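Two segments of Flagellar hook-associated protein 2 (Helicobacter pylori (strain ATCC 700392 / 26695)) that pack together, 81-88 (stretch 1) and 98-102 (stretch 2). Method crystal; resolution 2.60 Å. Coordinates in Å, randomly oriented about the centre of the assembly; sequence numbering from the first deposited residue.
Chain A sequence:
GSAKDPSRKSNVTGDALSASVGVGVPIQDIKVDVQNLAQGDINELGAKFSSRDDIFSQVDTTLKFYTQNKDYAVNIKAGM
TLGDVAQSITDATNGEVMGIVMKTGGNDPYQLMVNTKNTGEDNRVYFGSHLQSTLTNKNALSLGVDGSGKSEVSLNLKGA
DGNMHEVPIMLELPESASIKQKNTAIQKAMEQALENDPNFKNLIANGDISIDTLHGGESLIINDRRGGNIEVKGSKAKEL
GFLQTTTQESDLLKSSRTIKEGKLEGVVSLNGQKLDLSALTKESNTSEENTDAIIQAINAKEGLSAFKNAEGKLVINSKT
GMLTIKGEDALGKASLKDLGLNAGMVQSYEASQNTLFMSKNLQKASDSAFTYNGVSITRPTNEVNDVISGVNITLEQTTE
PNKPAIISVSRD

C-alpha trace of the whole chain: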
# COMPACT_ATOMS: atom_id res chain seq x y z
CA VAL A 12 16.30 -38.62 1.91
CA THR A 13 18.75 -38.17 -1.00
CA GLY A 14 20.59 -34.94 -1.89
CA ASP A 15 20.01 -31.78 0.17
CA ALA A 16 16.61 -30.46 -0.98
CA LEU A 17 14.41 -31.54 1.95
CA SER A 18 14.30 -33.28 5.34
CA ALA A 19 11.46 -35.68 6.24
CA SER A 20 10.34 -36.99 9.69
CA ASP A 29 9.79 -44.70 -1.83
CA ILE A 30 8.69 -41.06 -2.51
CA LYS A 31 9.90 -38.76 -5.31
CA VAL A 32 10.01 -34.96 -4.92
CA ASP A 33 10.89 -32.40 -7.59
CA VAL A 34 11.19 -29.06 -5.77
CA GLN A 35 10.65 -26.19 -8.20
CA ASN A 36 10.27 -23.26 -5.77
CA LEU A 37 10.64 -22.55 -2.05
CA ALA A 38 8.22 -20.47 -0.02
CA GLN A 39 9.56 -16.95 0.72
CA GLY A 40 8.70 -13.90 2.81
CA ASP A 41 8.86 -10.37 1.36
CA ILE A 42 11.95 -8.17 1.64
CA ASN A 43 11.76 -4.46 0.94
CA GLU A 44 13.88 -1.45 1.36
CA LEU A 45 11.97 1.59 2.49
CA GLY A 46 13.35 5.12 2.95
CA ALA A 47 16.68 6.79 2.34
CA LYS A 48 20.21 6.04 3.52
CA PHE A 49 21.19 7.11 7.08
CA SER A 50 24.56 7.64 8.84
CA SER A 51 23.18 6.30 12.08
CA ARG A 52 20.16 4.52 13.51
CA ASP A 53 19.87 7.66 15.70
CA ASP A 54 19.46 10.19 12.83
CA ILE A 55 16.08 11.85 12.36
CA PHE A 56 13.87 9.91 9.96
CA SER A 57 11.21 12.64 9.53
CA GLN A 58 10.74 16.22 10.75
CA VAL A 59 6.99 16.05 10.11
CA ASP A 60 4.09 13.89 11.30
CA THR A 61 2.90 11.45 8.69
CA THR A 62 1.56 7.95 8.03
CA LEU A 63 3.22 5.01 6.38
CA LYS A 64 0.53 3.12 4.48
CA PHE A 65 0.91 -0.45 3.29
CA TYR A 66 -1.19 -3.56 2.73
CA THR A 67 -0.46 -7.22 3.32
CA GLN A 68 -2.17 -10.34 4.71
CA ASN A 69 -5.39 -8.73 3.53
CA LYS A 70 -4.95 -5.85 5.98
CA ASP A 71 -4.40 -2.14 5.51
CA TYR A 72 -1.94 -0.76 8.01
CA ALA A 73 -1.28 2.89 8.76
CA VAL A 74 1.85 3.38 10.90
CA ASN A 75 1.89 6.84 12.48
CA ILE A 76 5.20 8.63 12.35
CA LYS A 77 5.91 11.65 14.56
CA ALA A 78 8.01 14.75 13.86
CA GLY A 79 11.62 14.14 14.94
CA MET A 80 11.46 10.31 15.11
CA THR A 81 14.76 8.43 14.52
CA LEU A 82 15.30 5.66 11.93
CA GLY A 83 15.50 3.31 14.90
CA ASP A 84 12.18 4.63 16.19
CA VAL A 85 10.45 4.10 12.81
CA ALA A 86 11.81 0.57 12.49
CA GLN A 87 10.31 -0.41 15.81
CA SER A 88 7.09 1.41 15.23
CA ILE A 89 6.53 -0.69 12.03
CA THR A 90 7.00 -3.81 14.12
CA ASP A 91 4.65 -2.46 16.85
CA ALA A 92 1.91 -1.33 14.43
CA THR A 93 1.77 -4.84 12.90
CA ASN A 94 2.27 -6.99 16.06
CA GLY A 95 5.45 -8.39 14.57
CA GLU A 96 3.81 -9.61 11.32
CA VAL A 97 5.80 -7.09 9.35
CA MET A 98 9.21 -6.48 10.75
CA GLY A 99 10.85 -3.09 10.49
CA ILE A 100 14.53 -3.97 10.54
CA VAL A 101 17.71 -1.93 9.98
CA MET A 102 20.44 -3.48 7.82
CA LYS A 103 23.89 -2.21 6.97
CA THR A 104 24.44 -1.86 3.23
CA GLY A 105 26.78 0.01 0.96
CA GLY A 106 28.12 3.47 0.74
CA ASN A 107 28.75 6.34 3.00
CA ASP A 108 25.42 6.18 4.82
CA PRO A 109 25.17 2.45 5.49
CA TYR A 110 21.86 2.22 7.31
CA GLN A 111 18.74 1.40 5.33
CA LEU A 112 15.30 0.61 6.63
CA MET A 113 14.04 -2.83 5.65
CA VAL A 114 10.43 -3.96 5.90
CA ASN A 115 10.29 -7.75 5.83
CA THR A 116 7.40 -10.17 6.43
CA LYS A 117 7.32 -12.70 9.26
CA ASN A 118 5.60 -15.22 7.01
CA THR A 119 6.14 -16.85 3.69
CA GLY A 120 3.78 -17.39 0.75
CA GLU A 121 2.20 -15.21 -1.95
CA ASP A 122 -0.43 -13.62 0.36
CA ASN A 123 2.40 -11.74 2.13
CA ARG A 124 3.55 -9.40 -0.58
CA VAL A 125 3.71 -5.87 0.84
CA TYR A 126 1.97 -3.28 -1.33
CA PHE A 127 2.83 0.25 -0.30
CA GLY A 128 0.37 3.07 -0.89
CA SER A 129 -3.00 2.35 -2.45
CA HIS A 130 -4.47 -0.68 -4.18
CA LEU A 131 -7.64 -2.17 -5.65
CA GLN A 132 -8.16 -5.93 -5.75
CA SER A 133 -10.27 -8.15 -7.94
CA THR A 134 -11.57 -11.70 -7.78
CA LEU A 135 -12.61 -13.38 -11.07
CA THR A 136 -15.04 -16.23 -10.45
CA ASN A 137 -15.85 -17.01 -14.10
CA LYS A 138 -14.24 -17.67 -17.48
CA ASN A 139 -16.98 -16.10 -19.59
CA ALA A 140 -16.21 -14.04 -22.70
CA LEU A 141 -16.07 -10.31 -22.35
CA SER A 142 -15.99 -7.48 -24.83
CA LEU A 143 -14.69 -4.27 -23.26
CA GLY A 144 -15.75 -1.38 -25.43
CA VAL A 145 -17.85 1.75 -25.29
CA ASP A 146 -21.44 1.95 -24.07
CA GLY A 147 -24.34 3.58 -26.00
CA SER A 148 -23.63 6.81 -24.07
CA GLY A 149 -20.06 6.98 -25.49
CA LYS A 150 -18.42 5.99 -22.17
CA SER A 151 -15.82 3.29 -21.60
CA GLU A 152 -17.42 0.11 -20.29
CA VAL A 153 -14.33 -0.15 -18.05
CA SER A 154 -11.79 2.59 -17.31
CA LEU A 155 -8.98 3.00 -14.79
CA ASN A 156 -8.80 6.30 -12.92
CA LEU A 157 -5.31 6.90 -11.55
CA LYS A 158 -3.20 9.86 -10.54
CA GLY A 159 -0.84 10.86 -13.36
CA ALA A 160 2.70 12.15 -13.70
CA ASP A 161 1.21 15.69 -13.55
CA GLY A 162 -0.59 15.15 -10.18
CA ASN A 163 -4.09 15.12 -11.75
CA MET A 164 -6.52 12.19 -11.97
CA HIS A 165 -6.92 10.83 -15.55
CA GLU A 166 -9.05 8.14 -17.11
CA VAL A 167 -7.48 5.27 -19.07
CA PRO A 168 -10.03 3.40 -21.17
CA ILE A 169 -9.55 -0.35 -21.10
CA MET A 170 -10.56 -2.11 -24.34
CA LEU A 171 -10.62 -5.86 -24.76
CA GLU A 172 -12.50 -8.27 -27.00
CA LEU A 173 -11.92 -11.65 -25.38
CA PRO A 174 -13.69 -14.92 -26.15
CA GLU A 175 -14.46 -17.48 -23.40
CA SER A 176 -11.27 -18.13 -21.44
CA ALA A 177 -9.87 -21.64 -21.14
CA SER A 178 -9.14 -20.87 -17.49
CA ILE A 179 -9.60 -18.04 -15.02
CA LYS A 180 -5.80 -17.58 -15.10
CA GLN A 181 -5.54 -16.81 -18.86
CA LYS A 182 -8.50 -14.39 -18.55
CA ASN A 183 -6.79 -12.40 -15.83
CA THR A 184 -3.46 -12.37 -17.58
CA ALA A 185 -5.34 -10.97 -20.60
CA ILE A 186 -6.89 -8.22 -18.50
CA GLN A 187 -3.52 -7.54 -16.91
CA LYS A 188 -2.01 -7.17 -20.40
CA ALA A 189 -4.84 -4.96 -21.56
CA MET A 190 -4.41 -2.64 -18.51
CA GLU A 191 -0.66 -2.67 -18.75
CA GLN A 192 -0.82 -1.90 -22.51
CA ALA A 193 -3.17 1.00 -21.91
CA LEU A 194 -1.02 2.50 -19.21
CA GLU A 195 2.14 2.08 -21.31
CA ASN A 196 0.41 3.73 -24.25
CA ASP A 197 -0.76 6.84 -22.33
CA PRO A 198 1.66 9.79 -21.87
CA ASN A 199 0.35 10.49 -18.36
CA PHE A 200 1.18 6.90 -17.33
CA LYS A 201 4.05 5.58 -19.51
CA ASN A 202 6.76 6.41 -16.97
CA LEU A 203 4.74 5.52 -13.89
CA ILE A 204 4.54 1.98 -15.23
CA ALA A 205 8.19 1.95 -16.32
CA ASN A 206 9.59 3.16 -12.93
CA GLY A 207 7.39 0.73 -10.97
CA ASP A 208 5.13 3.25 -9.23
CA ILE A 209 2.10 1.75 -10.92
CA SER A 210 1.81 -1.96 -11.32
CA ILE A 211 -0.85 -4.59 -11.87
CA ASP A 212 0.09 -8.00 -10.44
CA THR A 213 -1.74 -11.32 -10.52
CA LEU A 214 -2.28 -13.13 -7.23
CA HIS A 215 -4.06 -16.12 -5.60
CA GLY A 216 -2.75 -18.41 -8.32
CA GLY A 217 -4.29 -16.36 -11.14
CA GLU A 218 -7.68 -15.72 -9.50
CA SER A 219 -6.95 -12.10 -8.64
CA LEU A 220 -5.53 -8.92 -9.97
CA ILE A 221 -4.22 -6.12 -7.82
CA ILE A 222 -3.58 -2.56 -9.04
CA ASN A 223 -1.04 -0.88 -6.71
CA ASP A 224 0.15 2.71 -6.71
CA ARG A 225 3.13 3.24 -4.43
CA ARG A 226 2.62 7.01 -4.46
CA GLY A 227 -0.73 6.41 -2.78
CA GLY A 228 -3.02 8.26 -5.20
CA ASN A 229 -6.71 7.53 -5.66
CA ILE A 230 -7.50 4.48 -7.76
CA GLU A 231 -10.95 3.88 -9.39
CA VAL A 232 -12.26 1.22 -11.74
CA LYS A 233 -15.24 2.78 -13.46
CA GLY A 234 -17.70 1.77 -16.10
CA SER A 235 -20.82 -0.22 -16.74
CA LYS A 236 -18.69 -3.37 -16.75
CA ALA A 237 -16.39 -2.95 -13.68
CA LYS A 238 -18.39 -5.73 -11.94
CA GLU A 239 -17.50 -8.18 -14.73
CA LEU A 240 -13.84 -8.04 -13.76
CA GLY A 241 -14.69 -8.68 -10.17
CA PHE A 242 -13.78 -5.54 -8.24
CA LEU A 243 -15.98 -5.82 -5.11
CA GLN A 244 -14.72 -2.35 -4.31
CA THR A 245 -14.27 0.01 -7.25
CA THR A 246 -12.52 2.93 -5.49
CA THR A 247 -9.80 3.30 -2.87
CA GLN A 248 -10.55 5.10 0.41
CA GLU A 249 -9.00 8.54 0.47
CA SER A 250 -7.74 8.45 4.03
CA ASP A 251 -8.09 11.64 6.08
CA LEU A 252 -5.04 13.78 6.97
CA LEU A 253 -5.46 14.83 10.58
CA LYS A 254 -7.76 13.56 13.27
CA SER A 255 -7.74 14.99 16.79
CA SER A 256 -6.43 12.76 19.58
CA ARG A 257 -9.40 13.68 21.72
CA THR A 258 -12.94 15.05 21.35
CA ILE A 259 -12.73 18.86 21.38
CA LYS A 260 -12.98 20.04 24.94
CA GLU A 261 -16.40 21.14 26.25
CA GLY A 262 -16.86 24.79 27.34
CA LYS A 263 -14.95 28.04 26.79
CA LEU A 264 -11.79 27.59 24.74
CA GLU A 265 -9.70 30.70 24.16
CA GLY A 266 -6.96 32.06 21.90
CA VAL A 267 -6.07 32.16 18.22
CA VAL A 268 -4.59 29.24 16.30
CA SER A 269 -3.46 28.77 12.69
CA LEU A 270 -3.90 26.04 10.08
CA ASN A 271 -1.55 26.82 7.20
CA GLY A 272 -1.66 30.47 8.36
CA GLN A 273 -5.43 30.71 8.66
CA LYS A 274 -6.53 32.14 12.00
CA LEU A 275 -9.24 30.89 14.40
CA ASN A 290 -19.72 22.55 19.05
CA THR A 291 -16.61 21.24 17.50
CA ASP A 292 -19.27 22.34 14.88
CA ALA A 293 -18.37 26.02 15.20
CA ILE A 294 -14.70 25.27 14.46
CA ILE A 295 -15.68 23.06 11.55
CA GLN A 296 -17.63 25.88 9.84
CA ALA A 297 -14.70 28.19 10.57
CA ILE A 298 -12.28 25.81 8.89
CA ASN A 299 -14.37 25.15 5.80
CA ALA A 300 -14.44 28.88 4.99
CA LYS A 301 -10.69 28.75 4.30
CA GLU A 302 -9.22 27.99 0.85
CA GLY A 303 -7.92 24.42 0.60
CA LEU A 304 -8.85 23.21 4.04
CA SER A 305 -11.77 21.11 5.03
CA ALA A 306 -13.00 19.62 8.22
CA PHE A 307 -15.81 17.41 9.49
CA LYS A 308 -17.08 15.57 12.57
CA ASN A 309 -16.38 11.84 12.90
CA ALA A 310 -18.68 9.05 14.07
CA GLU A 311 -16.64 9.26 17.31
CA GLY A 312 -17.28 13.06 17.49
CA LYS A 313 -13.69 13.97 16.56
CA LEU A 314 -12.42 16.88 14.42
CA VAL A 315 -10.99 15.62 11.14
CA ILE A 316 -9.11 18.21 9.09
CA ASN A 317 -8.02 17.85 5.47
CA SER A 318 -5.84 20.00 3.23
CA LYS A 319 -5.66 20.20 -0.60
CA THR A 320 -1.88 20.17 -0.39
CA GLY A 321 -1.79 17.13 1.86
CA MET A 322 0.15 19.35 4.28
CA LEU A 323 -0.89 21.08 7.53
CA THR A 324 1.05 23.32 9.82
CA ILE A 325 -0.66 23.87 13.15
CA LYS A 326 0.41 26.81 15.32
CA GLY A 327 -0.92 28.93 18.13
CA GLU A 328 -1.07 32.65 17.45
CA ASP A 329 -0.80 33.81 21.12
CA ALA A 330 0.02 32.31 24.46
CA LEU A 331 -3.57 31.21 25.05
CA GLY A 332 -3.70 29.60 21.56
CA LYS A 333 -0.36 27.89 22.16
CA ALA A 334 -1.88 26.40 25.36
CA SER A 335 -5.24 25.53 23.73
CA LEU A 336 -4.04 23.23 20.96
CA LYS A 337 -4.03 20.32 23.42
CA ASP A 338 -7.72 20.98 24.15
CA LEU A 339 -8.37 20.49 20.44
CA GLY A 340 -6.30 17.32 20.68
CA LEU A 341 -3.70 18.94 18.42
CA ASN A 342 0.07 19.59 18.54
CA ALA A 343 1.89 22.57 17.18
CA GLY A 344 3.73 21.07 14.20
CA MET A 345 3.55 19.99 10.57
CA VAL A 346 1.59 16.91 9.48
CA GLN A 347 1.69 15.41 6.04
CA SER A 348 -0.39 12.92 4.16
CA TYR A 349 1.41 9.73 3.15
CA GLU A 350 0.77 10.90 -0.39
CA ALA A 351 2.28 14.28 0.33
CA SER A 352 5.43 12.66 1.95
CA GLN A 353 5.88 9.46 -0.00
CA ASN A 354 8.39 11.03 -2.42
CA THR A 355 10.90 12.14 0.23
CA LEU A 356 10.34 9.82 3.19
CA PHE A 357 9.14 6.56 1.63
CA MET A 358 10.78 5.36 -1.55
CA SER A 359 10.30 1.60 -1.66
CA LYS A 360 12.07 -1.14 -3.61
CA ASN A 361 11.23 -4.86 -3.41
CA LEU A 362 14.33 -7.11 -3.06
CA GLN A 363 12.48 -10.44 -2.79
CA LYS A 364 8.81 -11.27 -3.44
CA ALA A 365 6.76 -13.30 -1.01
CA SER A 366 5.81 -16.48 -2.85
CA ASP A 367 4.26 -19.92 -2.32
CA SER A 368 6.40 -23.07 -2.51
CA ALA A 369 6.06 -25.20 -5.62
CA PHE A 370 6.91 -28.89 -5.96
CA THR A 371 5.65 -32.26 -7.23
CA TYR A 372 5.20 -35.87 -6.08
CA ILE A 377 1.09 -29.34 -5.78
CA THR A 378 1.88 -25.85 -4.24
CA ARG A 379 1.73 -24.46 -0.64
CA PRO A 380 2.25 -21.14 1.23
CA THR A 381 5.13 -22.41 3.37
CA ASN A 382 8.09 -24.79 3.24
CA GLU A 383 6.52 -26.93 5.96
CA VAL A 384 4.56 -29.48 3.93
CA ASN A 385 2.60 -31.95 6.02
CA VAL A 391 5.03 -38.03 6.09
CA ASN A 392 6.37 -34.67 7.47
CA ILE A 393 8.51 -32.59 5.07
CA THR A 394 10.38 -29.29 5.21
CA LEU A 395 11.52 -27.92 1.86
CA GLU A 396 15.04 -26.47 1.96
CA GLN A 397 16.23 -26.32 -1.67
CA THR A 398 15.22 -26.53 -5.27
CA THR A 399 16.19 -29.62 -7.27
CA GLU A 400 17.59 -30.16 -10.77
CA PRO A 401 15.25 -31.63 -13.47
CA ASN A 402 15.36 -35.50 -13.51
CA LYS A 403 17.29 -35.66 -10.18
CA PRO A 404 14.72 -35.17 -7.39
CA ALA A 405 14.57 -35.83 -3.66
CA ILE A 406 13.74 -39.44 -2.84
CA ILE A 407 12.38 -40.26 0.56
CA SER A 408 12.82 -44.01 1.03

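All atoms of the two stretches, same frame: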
# COMPACT_ATOMS: atom_id res chain seq x y z
N THR A 81 13.55 9.03 15.10
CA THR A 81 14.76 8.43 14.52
C THR A 81 14.45 7.20 13.68
O THR A 81 13.43 6.52 13.89
CB THR A 81 15.72 7.93 15.60
OG1 THR A 81 15.18 6.73 16.17
CG2 THR A 81 15.93 8.99 16.70
N LEU A 82 15.36 6.89 12.74
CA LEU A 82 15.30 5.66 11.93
C LEU A 82 15.03 4.45 12.81
O LEU A 82 14.20 3.60 12.48
CB LEU A 82 16.60 5.46 11.17
CG LEU A 82 16.78 4.15 10.39
CD1 LEU A 82 15.73 4.04 9.29
CD2 LEU A 82 18.18 4.09 9.79
N GLY A 83 15.73 4.37 13.94
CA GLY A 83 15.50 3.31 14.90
C GLY A 83 14.06 3.31 15.41
O GLY A 83 13.40 2.26 15.44
N ASP A 84 13.58 4.49 15.82
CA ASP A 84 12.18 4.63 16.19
C ASP A 84 11.24 4.08 15.11
O ASP A 84 10.37 3.25 15.41
CB ASP A 84 11.81 6.10 16.43
CG ASP A 84 12.48 6.71 17.67
OD1 ASP A 84 13.11 5.99 18.49
OD2 ASP A 84 12.35 7.95 17.82
N VAL A 85 11.39 4.51 13.86
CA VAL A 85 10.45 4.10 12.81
C VAL A 85 10.49 2.59 12.59
O VAL A 85 9.47 1.97 12.34
CB VAL A 85 10.71 4.77 11.47
CG1 VAL A 85 9.79 4.16 10.42
CG2 VAL A 85 10.50 6.25 11.56
N ALA A 86 11.67 2.00 12.68
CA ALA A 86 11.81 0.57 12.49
C ALA A 86 10.94 -0.16 13.49
O ALA A 86 10.20 -1.07 13.14
CB ALA A 86 13.24 0.16 12.66
N GLN A 87 11.02 0.26 14.74
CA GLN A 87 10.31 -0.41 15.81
C GLN A 87 8.79 -0.17 15.72
O GLN A 87 7.93 -1.04 16.11
CB GLN A 87 10.74 0.13 17.17
CG GLN A 87 10.04 -0.59 18.36
CD GLN A 87 10.51 -2.04 18.51
OE1 GLN A 87 11.70 -2.31 18.47
NE2 GLN A 87 9.56 -2.98 18.67
N SER A 88 8.46 1.04 15.26
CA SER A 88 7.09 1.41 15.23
C SER A 88 6.38 0.59 14.13
O SER A 88 5.22 0.28 14.30
CB SER A 88 6.93 2.93 15.08
OG SER A 88 6.89 3.34 13.74
N MET A 98 8.11 -6.83 9.91
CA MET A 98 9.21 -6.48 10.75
C MET A 98 9.90 -5.32 10.08
O MET A 98 10.29 -5.39 8.91
CB MET A 98 10.15 -7.67 10.91
CG MET A 98 9.51 -8.90 11.55
SD MET A 98 10.55 -10.40 11.59
CE MET A 98 10.56 -10.86 9.84
N GLY A 99 9.99 -4.23 10.83
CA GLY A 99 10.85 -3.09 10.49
C GLY A 99 12.22 -3.28 11.09
O GLY A 99 12.39 -3.18 12.28
N ILE A 100 13.18 -3.53 10.21
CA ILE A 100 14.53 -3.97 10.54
C ILE A 100 15.52 -3.06 9.84
O ILE A 100 15.27 -2.66 8.69
CB ILE A 100 14.74 -5.41 9.97
CG1 ILE A 100 13.95 -6.44 10.77
CG2 ILE A 100 16.20 -5.78 9.93
CD1 ILE A 100 13.89 -7.81 10.12
N VAL A 101 16.64 -2.78 10.50
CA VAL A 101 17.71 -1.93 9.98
C VAL A 101 18.92 -2.79 9.60
O VAL A 101 19.42 -3.57 10.43
CB VAL A 101 18.20 -0.92 11.05
CG1 VAL A 101 18.99 0.22 10.38
CG2 VAL A 101 17.04 -0.38 11.89
N MET A 102 19.41 -2.62 8.38
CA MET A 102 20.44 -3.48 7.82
C MET A 102 21.51 -2.56 7.30
O MET A 102 21.20 -1.55 6.68
CB MET A 102 19.87 -4.33 6.69
CG MET A 102 20.75 -5.45 6.10
SD MET A 102 20.12 -6.02 4.46
CE MET A 102 20.39 -7.76 4.65

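This is a small helix-on-strand contact, close between backbones at Ala86 and Gly99, apolar between side chains, and without cross-stretch hydrogen bonds, in which small residues let the backbones come close and two branched aliphatic side chains close one end. The helical segment 82-88 runs roughly antiparallel to the strand segment 98-102, at 148° between their directions, and the axes approach to 6.5 Å.

The tightest point lies where Ala86 meets Gly99, their CA atoms 4.3 Å apart. Gly99 suits this place because it has no side chain: a CB built at ideal geometry would point toward the helix and stand 2.3 Å from Ala86 O, a clash. In its absence, Gly99 CA approaches Ala86 O to 3.4 Å in a CA-H...O contact. The same closeness brings Ala86 O within 3.2 Å of Gly99 O, but both are acceptors, so no hydrogen bond joins them.

Ala86 directs its CB toward the strand, and this single methyl is compact enough to fit beside the backbone while still offering an apolar surface. Ala86 CB lies 3.9 Å from Val101 CG2, at van der Waals distance. Val101, also pointing toward the helix, uses its other methyl against Leu82, with Val101 CG1 4.0 Å from Leu82 CD2. Leu82 leaves its backbone sideways, yet its longer side chain, chi1 t and chi2 p, brings its end nearer to the strand. Between Gly99 and Val101, Ile100 points its side chain away, in keeping with the alternation of a strand.

The helix start is secured within its own stretch. Thr81, at the N-cap, accepts a capping bond from Asp84 N to Thr81 OG1 at 2.8 Å, while Thr81 N donates to Asp84 OD2 at 3.2 Å. These reciprocal bonds satisfy backbone NH groups at the helix start, and the polar pair remains outside the contact.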